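Local atomic coordinates of Two-component response regulator yesN (Fusobacterium nucleatum, PDB entry 3LSG), a protein that probably binds specific DNA sequences and regulates transcription as a two-component response regulator, its C-terminal AraC-type helix-turn-helix domain being the part described here. Residues L69-I74 against I96-Y101. Numbering follows the deposited sequence.
Sequences LKNYEI and ITPKQY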
loop_
_atom_site.group_PDB
_atom_site.type_symbol
_atom_site.label_atom_id
_atom_site.label_comp_id
_atom_site.label_asym_id
_atom_site.label_seq_id
_atom_site.Cartn_x
_atom_site.Cartn_y
_atom_site.Cartn_z
ATOM N N LEU A 69 -13.340 3.815 -20.108
ATOM C CA LEU A 69 -11.936 3.894 -19.712
ATOM C C LEU A 69 -11.289 2.514 -19.566
ATOM O O LEU A 69 -11.910 1.580 -19.057
ATOM C CB LEU A 69 -11.803 4.661 -18.389
ATOM C CG LEU A 69 -12.229 6.125 -18.394
ATOM C CD1 LEU A 69 -12.245 6.638 -16.971
ATOM C CD2 LEU A 69 -11.300 6.966 -19.282
ATOM N N LYS A 70 -10.034 2.398 -19.997
ATOM C CA LYS A 70 -9.240 1.184 -19.779
ATOM C C LYS A 70 -8.817 1.063 -18.314
ATOM O O LYS A 70 -8.819 2.049 -17.566
ATOM C CB LYS A 70 -7.990 1.191 -20.682
ATOM C CG LYS A 70 -8.309 1.277 -22.179
ATOM C CD LYS A 70 -8.937 -0.043 -22.624
ATOM C CE LYS A 70 -9.759 0.089 -23.872
ATOM N NZ LYS A 70 -10.519 -1.177 -24.076
ATOM N N ASN A 71 -8.454 -0.147 -17.898
ATOM C CA ASN A 71 -8.003 -0.360 -16.521
ATOM C C ASN A 71 -6.852 0.562 -16.139
ATOM O O ASN A 71 -6.847 1.099 -15.046
ATOM C CB ASN A 71 -7.630 -1.831 -16.277
ATOM C CG ASN A 71 -8.850 -2.743 -16.277
ATOM O OD1 ASN A 71 -9.957 -2.296 -15.997
ATOM N ND2 ASN A 71 -8.647 -4.024 -16.563
ATOM N N TYR A 72 -5.878 0.747 -17.035
ATOM C CA TYR A 72 -4.736 1.588 -16.696
ATOM C C TYR A 72 -5.182 3.035 -16.468
ATOM O O TYR A 72 -4.547 3.759 -15.709
ATOM C CB TYR A 72 -3.569 1.481 -17.717
ATOM C CG TYR A 72 -3.913 1.963 -19.104
ATOM C CD1 TYR A 72 -3.859 3.321 -19.426
ATOM C CD2 TYR A 72 -4.307 1.062 -20.092
ATOM C CE1 TYR A 72 -4.195 3.764 -20.714
ATOM C CE2 TYR A 72 -4.650 1.487 -21.365
ATOM C CZ TYR A 72 -4.601 2.839 -21.672
ATOM O OH TYR A 72 -4.942 3.255 -22.945
ATOM N N GLU A 73 -6.286 3.439 -17.092
ATOM C CA GLU A 73 -6.805 4.800 -16.904
ATOM C C GLU A 73 -7.569 4.927 -15.593
ATOM O O GLU A 73 -7.397 5.883 -14.849
ATOM C CB GLU A 73 -7.736 5.194 -18.037
ATOM C CG GLU A 73 -7.092 5.227 -19.405
ATOM C CD GLU A 73 -8.047 5.722 -20.485
ATOM O OE1 GLU A 73 -8.933 4.950 -20.906
ATOM O OE2 GLU A 73 -7.904 6.887 -20.919
ATOM N N ILE A 74 -8.434 3.965 -15.329
ATOM C CA ILE A 74 -9.145 3.927 -14.063
ATOM C C ILE A 74 -8.171 3.821 -12.892
ATOM O O ILE A 74 -8.325 4.532 -11.907
ATOM C CB ILE A 74 -10.158 2.790 -14.031
ATOM C CG1 ILE A 74 -11.266 3.063 -15.049
ATOM C CG2 ILE A 74 -10.767 2.646 -12.636
ATOM C CD1 ILE A 74 -12.163 1.836 -15.305
ATOM N N ILE A 96 -14.211 -10.187 -8.114
ATOM C CA ILE A 96 -14.005 -10.377 -9.559
ATOM C C ILE A 96 -13.110 -9.249 -10.106
ATOM O O ILE A 96 -12.870 -8.271 -9.414
ATOM C CB ILE A 96 -15.332 -10.417 -10.356
ATOM C CG1 ILE A 96 -16.097 -9.098 -10.203
ATOM C CG2 ILE A 96 -16.205 -11.639 -9.944
ATOM C CD1 ILE A 96 -17.476 -9.101 -10.921
ATOM N N THR A 97 -12.625 -9.393 -11.340
ATOM C CA THR A 97 -11.723 -8.396 -11.922
ATOM C C THR A 97 -12.510 -7.199 -12.459
ATOM O O THR A 97 -13.731 -7.278 -12.632
ATOM C CB THR A 97 -10.904 -8.991 -13.087
ATOM O OG1 THR A 97 -11.796 -9.328 -14.148
ATOM C CG2 THR A 97 -10.172 -10.264 -12.649
ATOM N N PRO A 98 -11.812 -6.082 -12.721
ATOM C CA PRO A 98 -12.473 -4.929 -13.332
ATOM C C PRO A 98 -13.130 -5.282 -14.655
ATOM O O PRO A 98 -14.270 -4.894 -14.881
ATOM C CB PRO A 98 -11.317 -3.946 -13.537
ATOM C CG PRO A 98 -10.422 -4.219 -12.357
ATOM C CD PRO A 98 -10.486 -5.728 -12.166
ATOM N N LYS A 99 -12.441 -6.031 -15.506
ATOM C CA LYS A 99 -13.044 -6.443 -16.768
ATOM C C LYS A 99 -14.305 -7.229 -16.477
ATOM O O LYS A 99 -15.354 -6.988 -17.081
ATOM C CB LYS A 99 -12.073 -7.319 -17.569
ATOM C CG LYS A 99 -12.320 -7.353 -19.067
ATOM C CD LYS A 99 -13.770 -7.634 -19.420
ATOM C CE LYS A 99 -14.512 -6.351 -19.820
ATOM N NZ LYS A 99 -15.955 -6.588 -20.123
ATOM N N GLN A 100 -14.211 -8.187 -15.560
ATOM C CA GLN A 100 -15.356 -9.068 -15.299
ATOM C C GLN A 100 -16.504 -8.230 -14.738
ATOM O O GLN A 100 -17.685 -8.511 -14.971
ATOM C CB GLN A 100 -14.973 -10.195 -14.318
ATOM C CG GLN A 100 -14.035 -11.244 -14.924
ATOM C CD GLN A 100 -13.371 -12.173 -13.879
ATOM O OE1 GLN A 100 -13.322 -11.868 -12.693
ATOM N NE2 GLN A 100 -12.861 -13.305 -14.339
ATOM N N TYR A 101 -16.145 -7.181 -14.011
ATOM C CA TYR A 101 -17.144 -6.319 -13.394
ATOM C C TYR A 101 -18.019 -5.647 -14.457
ATOM O O TYR A 101 -19.181 -5.324 -14.206
ATOM C CB TYR A 101 -16.462 -5.254 -12.525
ATOM C CG TYR A 101 -17.385 -4.689 -11.492
ATOM C CD1 TYR A 101 -17.549 -5.328 -10.259
ATOM C CD2 TYR A 101 -18.119 -3.539 -11.742
ATOM C CE1 TYR A 101 -18.409 -4.828 -9.303
ATOM C CE2 TYR A 101 -18.994 -3.028 -10.790
ATOM C CZ TYR A 101 -19.131 -3.678 -9.569
ATOM O OH TYR A 101 -19.985 -3.186 -8.609
HETATM O O HOH W 1 -9.661 -6.802 -15.575
#
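Asn71 and Pro98, each the first residue of a short helix, bring their CA atoms to 7.1 Å, the nearest pair of CA atoms between 69-74 and 96-101. Their side chains cross at about a right angle: the amide oxygen Asn71 OD1 lies in van der Waals contact with the ring carbon Pro98 CB at 3.3 Å, and no direct hydrogen bond joins the two segments. In Asn71, CG lies beside the backbone N (chi1 -70°) and anti to the carbonyl carbon, which carries the amide across to the proline. The other amide branch works through water, which accepts from Lys99 N at 2.9 Å and, weakly, from Asn71 ND2 at 3.1 Å; the water thereby occupies an N-H in the first turn of helix 98-101. In this AraC-type helix-turn-helix domain the contact joins the starts of helices 71-77 and 98-101 beside helix 83-94, whose Val83 meets Asn71 and whose Phe86 and Phe90 meet the buried Pro98. Thr97 and Gln100 form a capping box: Gln100 N donates to Thr97 OG1 at 3.0 Å, and Thr97 N returns a nearly straight bond (172°) to Gln100 OE1, with the donor 32° off the plane of the Gln100 carbonyl. At the start of helix 71-77, Lys70 N donates to the anti lone pair of Glu73 OE1 at 2.9 Å.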